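Local coordinates for hypothetical protein ST1066 (Sulfolobus tokodaii, PDB 2PJZ) that probably binds and hydrolyses ATP as the nucleotide-binding subunit of an ABC transporter, putatively one for cobalt, at residues E82-V94 / E119-A131. Numbering follows the deposited sequence.
Sequences EAYEIGVTVNDIV and EEILRRKLYKLSA
L126 and I93 cross at about a right angle, CD1 of I93 lying 3.6 Å from CD2 of L126. The same methyl also touches CB of Y84, at 3.6 Å. Its placement follows from chi1 of -178°, which sets CG of L126 opposite the backbone N. At the first turn of the helix, V90 directs CG2 against the carbonyl oxygen of I121, 3.4 Å away, with CD1 of L129 a looser neighbour.

Backbone bonds carry the polar evidence: V90 N reaches R124 O almost end-on to the carbonyl, whereas N91 N meets L122 O on an in-plane lone pair (2.8 Å, C=O...N 136°). Thus 119-131 supplies acceptors for N-H groups at the start of helix 90-100. In one of two modelled conformers of T89, the N-cap residue, OG1 lies 2.7 Å from both L122 O and R124 O, the acceptor unsettled. L126 N to V88 O adds a nearly straight bond (N-H...O 167°), beside the single bridge between T89 and K125. At the outer end, K125 NZ lies in the plane of the Y127 ring, at its edge, and bonds Y127 OH.

The setting is consistent with the helical subdomain of an ABC ATPase: 119-131 leads into the sequence LSAGQ, which probably corresponds to the family's LSGGQ signature motif. Together the segments join the start of helix 90-100 to the loop between helices 105-114 and 131-144. L112 packs on I121 and L122, while L141 covers Y84 and I93; Y84 OH bonds T78 O, tying the contact to strand 76-78 at the edge of the mixed sheet.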
ATOM      1  N   GLU A  82      -8.591 -10.207   3.368  1.00 17.72           N
ATOM      2  CA  GLU A  82      -8.842 -10.823   4.690  1.00 19.29           C
ATOM      3  C   GLU A  82      -9.906 -10.067   5.520  1.00 20.47           C
ATOM      4  O   GLU A  82     -10.560 -10.650   6.404  1.00 19.91           O
ATOM      5  CB  GLU A  82      -7.538 -10.894   5.501  1.00 20.44           C
ATOM      6  CG  GLU A  82      -6.485 -11.895   5.012  1.00 22.70           C
ATOM      7  CD  GLU A  82      -5.521 -11.349   3.960  1.00 25.80           C
ATOM      8  OE1 GLU A  82      -5.773 -10.305   3.293  1.00 20.65           O
ATOM      9  OE2 GLU A  82      -4.486 -12.012   3.771  1.00 28.62           O
ATOM     10  N   ALA A  83     -10.085  -8.779   5.236  1.00 20.84           N
ATOM     11  CA  ALA A  83     -11.090  -7.954   5.954  1.00 22.40           C
ATOM     12  C   ALA A  83     -12.533  -8.176   5.463  1.00 23.75           C
ATOM     13  O   ALA A  83     -13.484  -7.664   6.064  1.00 25.17           O
ATOM     14  CB  ALA A  83     -10.710  -6.441   5.884  1.00 21.71           C
ATOM     15  N   TYR A  84     -12.698  -8.920   4.367  1.00 25.19           N
ATOM     16  CA  TYR A  84     -13.998  -9.049   3.707  1.00 27.51           C
ATOM     17  C   TYR A  84     -14.326 -10.501   3.439  1.00 30.98           C
ATOM     18  O   TYR A  84     -13.438 -11.313   3.201  1.00 32.48           O
ATOM     19  CB  TYR A  84     -14.030  -8.238   2.416  1.00 24.81           C
ATOM     20  CG  TYR A  84     -13.633  -6.804   2.669  1.00 21.79           C
ATOM     21  CD1 TYR A  84     -14.551  -5.895   3.207  1.00 20.38           C
ATOM     22  CD2 TYR A  84     -12.325  -6.370   2.439  1.00 20.77           C
ATOM     23  CE1 TYR A  84     -14.190  -4.582   3.468  1.00 18.10           C
ATOM     24  CE2 TYR A  84     -11.949  -5.039   2.700  1.00 17.98           C
ATOM     25  CZ  TYR A  84     -12.898  -4.156   3.209  1.00 19.10           C
ATOM     26  OH  TYR A  84     -12.566  -2.853   3.483  1.00 17.39           O
ATOM     27  N   GLU A  85     -15.607 -10.825   3.506  1.00 34.96           N
ATOM     28  CA  GLU A  85     -16.020 -12.224   3.448  1.00 37.72           C
ATOM     29  C   GLU A  85     -16.353 -12.557   2.017  1.00 38.74           C
ATOM     30  O   GLU A  85     -17.390 -12.156   1.494  1.00 39.02           O
ATOM     31  CB  GLU A  85     -17.182 -12.502   4.395  1.00 38.52           C
ATOM     32  CG  GLU A  85     -16.797 -12.416   5.862  1.00 41.33           C
ATOM     33  CD  GLU A  85     -18.012 -12.369   6.771  1.00 46.62           C
ATOM     34  OE1 GLU A  85     -19.102 -12.826   6.336  1.00 49.11           O
ATOM     35  OE2 GLU A  85     -17.881 -11.870   7.920  1.00 48.25           O
ATOM     36  N   ILE A  86     -15.433 -13.275   1.383  1.00 40.05           N
ATOM     37  CA  ILE A  86     -15.514 -13.548  -0.033  1.00 41.51           C
ATOM     38  C   ILE A  86     -16.875 -14.219  -0.335  1.00 41.67           C
ATOM     39  O   ILE A  86     -17.515 -13.911  -1.340  1.00 42.68           O
ATOM     40  CB  ILE A  86     -14.218 -14.324  -0.519  1.00 41.76           C
ATOM     41  CG1 ILE A  86     -13.493 -13.556  -1.634  1.00 42.03           C
ATOM     42  CG2 ILE A  86     -14.498 -15.758  -0.914  1.00 42.33           C
ATOM     43  CD1 ILE A  86     -12.220 -14.250  -2.151  1.00 42.50           C
ATOM     44  N   GLY A  87     -17.346 -15.043   0.604  1.00 41.77           N
ATOM     45  CA  GLY A  87     -18.549 -15.868   0.444  1.00 41.00           C
ATOM     46  C   GLY A  87     -19.907 -15.182   0.352  1.00 40.36           C
ATOM     47  O   GLY A  87     -20.763 -15.628  -0.431  1.00 40.65           O
ATOM     48  N   VAL A  88     -20.127 -14.123   1.143  1.00 38.60           N
ATOM     49  CA  VAL A  88     -21.410 -13.379   1.083  1.00 36.43           C
ATOM     50  C   VAL A  88     -21.456 -12.332  -0.030  1.00 34.22           C
ATOM     51  O   VAL A  88     -20.439 -12.007  -0.672  1.00 35.39           O
ATOM     52  CB  VAL A  88     -21.808 -12.699   2.436  1.00 36.49           C
ATOM     53  CG1 VAL A  88     -22.329 -13.715   3.434  1.00 37.55           C
ATOM     54  CG2 VAL A  88     -20.656 -11.912   3.021  1.00 37.33           C
ATOM     55  N   THR A  89     -22.634 -11.761  -0.228  1.00 31.45           N
ATOM     56  CA  THR A  89     -22.797 -10.751  -1.253  0.50 30.13           C
ATOM     57  C   THR A  89     -22.116  -9.427  -0.866  1.00 28.93           C
ATOM     58  O   THR A  89     -21.850  -9.172   0.320  1.00 28.47           O
ATOM     59  CB  THR A  89     -24.287 -10.551  -1.629  0.50 30.42           C
ATOM     60  OG1 THR A  89     -24.370  -9.930  -2.912  0.50 31.83           O
ATOM     61  CG2 THR A  89     -25.015  -9.684  -0.613  0.50 28.84           C
ATOM     62  N   VAL A  90     -21.823  -8.600  -1.867  1.00 27.00           N
ATOM     63  CA  VAL A  90     -21.283  -7.255  -1.625  1.00 25.74           C
ATOM     64  C   VAL A  90     -22.243  -6.463  -0.740  1.00 24.69           C
ATOM     65  O   VAL A  90     -21.825  -5.798   0.194  1.00 23.90           O
ATOM     66  CB  VAL A  90     -21.071  -6.474  -2.945  1.00 25.82           C
ATOM     67  CG1 VAL A  90     -20.778  -4.990  -2.668  1.00 24.18           C
ATOM     68  CG2 VAL A  90     -19.970  -7.133  -3.778  1.00 25.71           C
ATOM     69  N   ASN A  91     -23.538  -6.544  -1.037  1.00 24.15           N
ATOM     70  CA  ASN A  91     -24.535  -5.819  -0.249  1.00 24.19           C
ATOM     71  C   ASN A  91     -24.474  -6.226   1.224  1.00 22.05           C
ATOM     72  O   ASN A  91     -24.567  -5.380   2.114  1.00 23.00           O
ATOM     73  CB  ASN A  91     -25.935  -6.017  -0.868  1.00 25.06           C
ATOM     74  CG  ASN A  91     -26.980  -5.160  -0.244  1.00 26.63           C
ATOM     75  OD1 ASN A  91     -26.762  -3.987   0.063  1.00 31.58           O
ATOM     76  ND2 ASN A  91     -28.158  -5.742  -0.064  1.00 29.78           N
ATOM     77  N   ASP A  92     -24.262  -7.510   1.481  1.00 21.30           N
ATOM     78  CA  ASP A  92     -24.133  -8.013   2.840  1.00 20.47           C
ATOM     79  C   ASP A  92     -22.916  -7.374   3.508  1.00 20.29           C
ATOM     80  O   ASP A  92     -22.963  -6.999   4.672  1.00 20.19           O
ATOM     81  CB  ASP A  92     -23.948  -9.516   2.849  1.00 20.93           C
ATOM     82  CG  ASP A  92     -25.253 -10.273   2.648  1.00 22.10           C
ATOM     83  OD1 ASP A  92     -26.326  -9.658   2.765  1.00 23.22           O
ATOM     84  OD2 ASP A  92     -25.173 -11.474   2.363  1.00 24.39           O
ATOM     85  N   ILE A  93     -21.829  -7.265   2.757  1.00 19.96           N
ATOM     86  CA  ILE A  93     -20.593  -6.654   3.285  1.00 18.90           C
ATOM     87  C   ILE A  93     -20.820  -5.187   3.577  1.00 18.80           C
ATOM     88  O   ILE A  93     -20.363  -4.678   4.612  1.00 18.44           O
ATOM     89  CB  ILE A  93     -19.402  -6.833   2.322  1.00 19.31           C
ATOM     90  CG1 ILE A  93     -19.172  -8.326   2.057  1.00 19.76           C
ATOM     91  CG2 ILE A  93     -18.130  -6.142   2.897  1.00 18.75           C
ATOM     92  CD1 ILE A  93     -18.210  -8.619   0.951  1.00 22.98           C
ATOM     93  N   VAL A  94     -21.516  -4.502   2.668  1.00 18.37           N
ATOM     94  CA  VAL A  94     -21.868  -3.098   2.903  1.00 19.03           C
ATOM     95  C   VAL A  94     -22.593  -2.912   4.232  1.00 18.29           C
ATOM     96  O   VAL A  94     -22.220  -2.033   5.020  1.00 16.80           O
ATOM     97  CB  VAL A  94     -22.663  -2.490   1.735  1.00 18.84           C
ATOM     98  CG1 VAL A  94     -23.174  -1.104   2.086  1.00 20.21           C
ATOM     99  CG2 VAL A  94     -21.772  -2.439   0.496  1.00 19.42           C
ATOM    100  N   GLU A 119     -25.203  -1.580 -10.744  1.00 45.95           N
ATOM    101  CA  GLU A 119     -26.053  -1.707  -9.554  1.00 46.60           C
ATOM    102  C   GLU A 119     -26.161  -3.163  -9.094  1.00 46.03           C
ATOM    103  O   GLU A 119     -26.315  -3.447  -7.899  1.00 45.89           O
ATOM    104  CB  GLU A 119     -27.460  -1.187  -9.900  1.00 47.28           C
ATOM    105  CG  GLU A 119     -28.068  -0.206  -8.893  1.00 49.68           C
ATOM    106  CD  GLU A 119     -27.864  -0.634  -7.445  1.00 52.50           C
ATOM    107  OE1 GLU A 119     -28.429  -1.683  -7.046  1.00 53.19           O
ATOM    108  OE2 GLU A 119     -27.145   0.090  -6.711  1.00 53.24           O
ATOM    109  N   GLU A 120     -26.083  -4.070 -10.068  1.00 45.17           N
ATOM    110  CA  GLU A 120     -26.190  -5.508  -9.851  1.00 44.36           C
ATOM    111  C   GLU A 120     -24.998  -6.085  -9.099  1.00 43.04           C
ATOM    112  O   GLU A 120     -25.096  -7.173  -8.542  1.00 42.60           O
ATOM    113  CB  GLU A 120     -26.363  -6.240 -11.190  1.00 44.86           C
ATOM    114  CG  GLU A 120     -25.159  -6.179 -12.136  1.00 46.54           C
ATOM    115  CD  GLU A 120     -25.115  -4.904 -12.971  1.00 49.33           C
ATOM    116  OE1 GLU A 120     -25.771  -3.902 -12.590  1.00 50.03           O
ATOM    117  OE2 GLU A 120     -24.415  -4.905 -14.009  1.00 50.01           O
ATOM    118  N   ILE A 121     -23.879  -5.359  -9.097  1.00 41.70           N
ATOM    119  CA  ILE A 121     -22.666  -5.810  -8.408  1.00 40.33           C
ATOM    120  C   ILE A 121     -22.929  -6.009  -6.910  1.00 39.84           C
ATOM    121  O   ILE A 121     -22.316  -6.876  -6.293  1.00 39.14           O
ATOM    122  CB  ILE A 121     -21.451  -4.875  -8.692  1.00 40.49           C
ATOM    123  CG1 ILE A 121     -20.118  -5.596  -8.454  1.00 40.05           C
ATOM    124  CG2 ILE A 121     -21.544  -3.577  -7.901  1.00 40.43           C
ATOM    125  CD1 ILE A 121     -18.921  -4.837  -8.995  1.00 39.96           C
ATOM    126  N   LEU A 122     -23.878  -5.247  -6.353  1.00 39.06           N
ATOM    127  CA  LEU A 122     -24.292  -5.383  -4.946  1.00 39.30           C
ATOM    128  C   LEU A 122     -24.801  -6.776  -4.640  1.00 39.15           C
ATOM    129  O   LEU A 122     -24.525  -7.343  -3.584  1.00 38.50           O
ATOM    130  CB  LEU A 122     -25.427  -4.403  -4.607  1.00 39.39           C
ATOM    131  CG  LEU A 122     -25.135  -2.950  -4.253  1.00 40.49           C
ATOM    132  CD1 LEU A 122     -24.728  -2.167  -5.487  1.00 41.24           C
ATOM    133  CD2 LEU A 122     -26.363  -2.310  -3.621  1.00 39.34           C
ATOM    134  N   ARG A 123     -25.563  -7.311  -5.590  1.00 39.23           N
ATOM    135  CA  ARG A 123     -26.236  -8.585  -5.440  1.00 39.69           C
ATOM    136  C   ARG A 123     -25.281  -9.753  -5.619  1.00 39.19           C
ATOM    137  O   ARG A 123     -25.605 -10.876  -5.261  1.00 38.89           O
ATOM    138  CB  ARG A 123     -27.398  -8.658  -6.435  1.00 40.04           C
ATOM    139  CG  ARG A 123     -28.362  -7.469  -6.302  1.00 42.82           C
ATOM    140  CD  ARG A 123     -29.710  -7.740  -6.948  1.00 47.20           C
ATOM    141  NE  ARG A 123     -30.750  -6.901  -6.351  1.00 51.41           N
ATOM    142  CZ  ARG A 123     -32.050  -6.960  -6.648  1.00 52.91           C
ATOM    143  NH1 ARG A 123     -32.506  -7.829  -7.546  1.00 53.97           N
ATOM    144  NH2 ARG A 123     -32.901  -6.143  -6.037  1.00 53.34           N
ATOM    145  N   ARG A 124     -24.098  -9.475  -6.157  1.00 39.15           N
ATOM    146  CA  ARG A 124     -23.089 -10.501  -6.421  1.00 39.64           C
ATOM    147  C   ARG A 124     -22.285 -10.882  -5.177  1.00 39.32           C
ATOM    148  O   ARG A 124     -22.029 -10.044  -4.304  1.00 39.05           O
ATOM    149  CB  ARG A 124     -22.157 -10.037  -7.537  1.00 39.87           C
ATOM    150  CG  ARG A 124     -22.890  -9.719  -8.836  1.00 42.29           C
ATOM    151  CD  ARG A 124     -21.932  -9.529 -10.004  1.00 45.13           C
ATOM    152  NE  ARG A 124     -21.310 -10.783 -10.406  1.00 48.70           N
ATOM    153  CZ  ARG A 124     -20.238 -10.883 -11.188  1.00 49.94           C
ATOM    154  NH1 ARG A 124     -19.633  -9.799 -11.671  1.00 51.23           N
ATOM    155  NH2 ARG A 124     -19.765 -12.082 -11.488  1.00 52.41           N
ATOM    156  N   LYS A 125     -21.904 -12.150  -5.090  1.00 39.03           N
ATOM    157  CA  LYS A 125     -21.005 -12.603  -4.040  1.00 39.51           C
ATOM    158  C   LYS A 125     -19.591 -12.108  -4.336  1.00 39.23           C
ATOM    159  O   LYS A 125     -19.172 -12.087  -5.496  1.00 38.56           O
ATOM    160  CB  LYS A 125     -21.041 -14.129  -3.896  1.00 39.90           C
ATOM    161  CG  LYS A 125     -22.447 -14.740  -3.927  1.00 41.94           C
ATOM    162  CD  LYS A 125     -22.662 -15.766  -2.817  1.00 45.23           C
ATOM    163  CE  LYS A 125     -23.875 -16.665  -3.084  1.00 47.03           C
ATOM    164  NZ  LYS A 125     -23.683 -17.659  -4.210  1.00 48.54           N
ATOM    165  N   LEU A 126     -18.873 -11.689  -3.289  1.00 39.74           N
ATOM    166  CA  LEU A 126     -17.544 -11.078  -3.454  1.00 40.33           C
ATOM    167  C   LEU A 126     -16.529 -12.004  -4.129  1.00 40.99           C
ATOM    168  O   LEU A 126     -15.821 -11.580  -5.042  1.00 40.45           O
ATOM    169  CB  LEU A 126     -16.983 -10.543  -2.117  1.00 40.08           C
ATOM    170  CG  LEU A 126     -15.612  -9.835  -2.185  1.00 39.71           C
ATOM    171  CD1 LEU A 126     -15.583  -8.711  -3.213  1.00 39.58           C
ATOM    172  CD2 LEU A 126     -15.168  -9.296  -0.830  1.00 40.20           C
ATOM    173  N   TYR A 127     -16.474 -13.258  -3.680  1.00 42.60           N
ATOM    174  CA  TYR A 127     -15.562 -14.277  -4.243  1.00 44.20           C
ATOM    175  C   TYR A 127     -15.683 -14.415  -5.759  1.00 43.57           C
ATOM    176  O   TYR A 127     -14.747 -14.836  -6.428  1.00 44.46           O
ATOM    177  CB  TYR A 127     -15.826 -15.647  -3.600  1.00 45.73           C
ATOM    178  CG  TYR A 127     -17.203 -16.173  -3.925  1.00 48.64           C
ATOM    179  CD1 TYR A 127     -17.512 -16.603  -5.223  1.00 50.39           C
ATOM    180  CD2 TYR A 127     -18.206 -16.216  -2.953  1.00 50.86           C
ATOM    181  CE1 TYR A 127     -18.775 -17.042  -5.559  1.00 50.85           C
ATOM    182  CE2 TYR A 127     -19.481 -16.682  -3.264  1.00 51.66           C
ATOM    183  CZ  TYR A 127     -19.763 -17.085  -4.583  1.00 51.24           C
ATOM    184  OH  TYR A 127     -21.013 -17.567  -4.946  1.00 51.52           O
ATOM    185  N   LYS A 128     -16.852 -14.063  -6.284  1.00 42.59           N
ATOM    186  CA  LYS A 128     -17.221 -14.331  -7.667  1.00 41.68           C
ATOM    187  C   LYS A 128     -16.747 -13.207  -8.567  1.00 40.01           C
ATOM    188  O   LYS A 128     -16.792 -13.327  -9.789  1.00 39.88           O
ATOM    189  CB  LYS A 128     -18.745 -14.493  -7.757  1.00 41.93           C
ATOM    190  CG  LYS A 128     -19.277 -15.340  -8.910  1.00 43.61           C
ATOM    191  CD  LYS A 128     -20.787 -15.643  -8.731  1.00 43.44           C
ATOM    192  CE  LYS A 128     -21.654 -14.361  -8.784  1.00 45.85           C
ATOM    193  NZ  LYS A 128     -23.127 -14.568  -8.582  1.00 44.65           N
ATOM    194  N   LEU A 129     -16.274 -12.114  -7.965  1.00 37.63           N
ATOM    195  CA  LEU A 129     -15.818 -10.966  -8.745  1.00 35.68           C
ATOM    196  C   LEU A 129     -14.445 -11.225  -9.362  1.00 34.19           C
ATOM    197  O   LEU A 129     -13.631 -11.954  -8.803  1.00 34.30           O
ATOM    198  CB  LEU A 129     -15.777  -9.684  -7.892  1.00 35.03           C
ATOM    199  CG  LEU A 129     -17.049  -9.157  -7.222  1.00 35.50           C
ATOM    200  CD1 LEU A 129     -16.754  -7.810  -6.538  1.00 33.72           C
ATOM    201  CD2 LEU A 129     -18.232  -9.009  -8.182  1.00 33.41           C
ATOM    202  N   SER A 130     -14.197 -10.602 -10.504  1.00 33.02           N
ATOM    203  CA  SER A 130     -12.882 -10.623 -11.122  1.00 31.92           C
ATOM    204  C   SER A 130     -11.864  -9.910 -10.221  1.00 30.79           C
ATOM    205  O   SER A 130     -12.251  -9.222  -9.277  1.00 29.78           O
ATOM    206  CB  SER A 130     -12.937  -9.966 -12.494  1.00 31.93           C
ATOM    207  OG  SER A 130     -13.226  -8.590 -12.400  1.00 32.10           O
ATOM    208  N   ALA A 131     -10.577 -10.090 -10.503  1.00 29.07           N
ATOM    209  CA  ALA A 131      -9.514  -9.442  -9.720  1.00 27.86           C
ATOM    210  C   ALA A 131      -9.664  -7.912  -9.691  1.00 26.94           C
ATOM    211  O   ALA A 131      -9.638  -7.294  -8.617  1.00 25.91           O
ATOM    212  CB  ALA A 131      -8.159  -9.833 -10.268  1.00 27.95           C
TER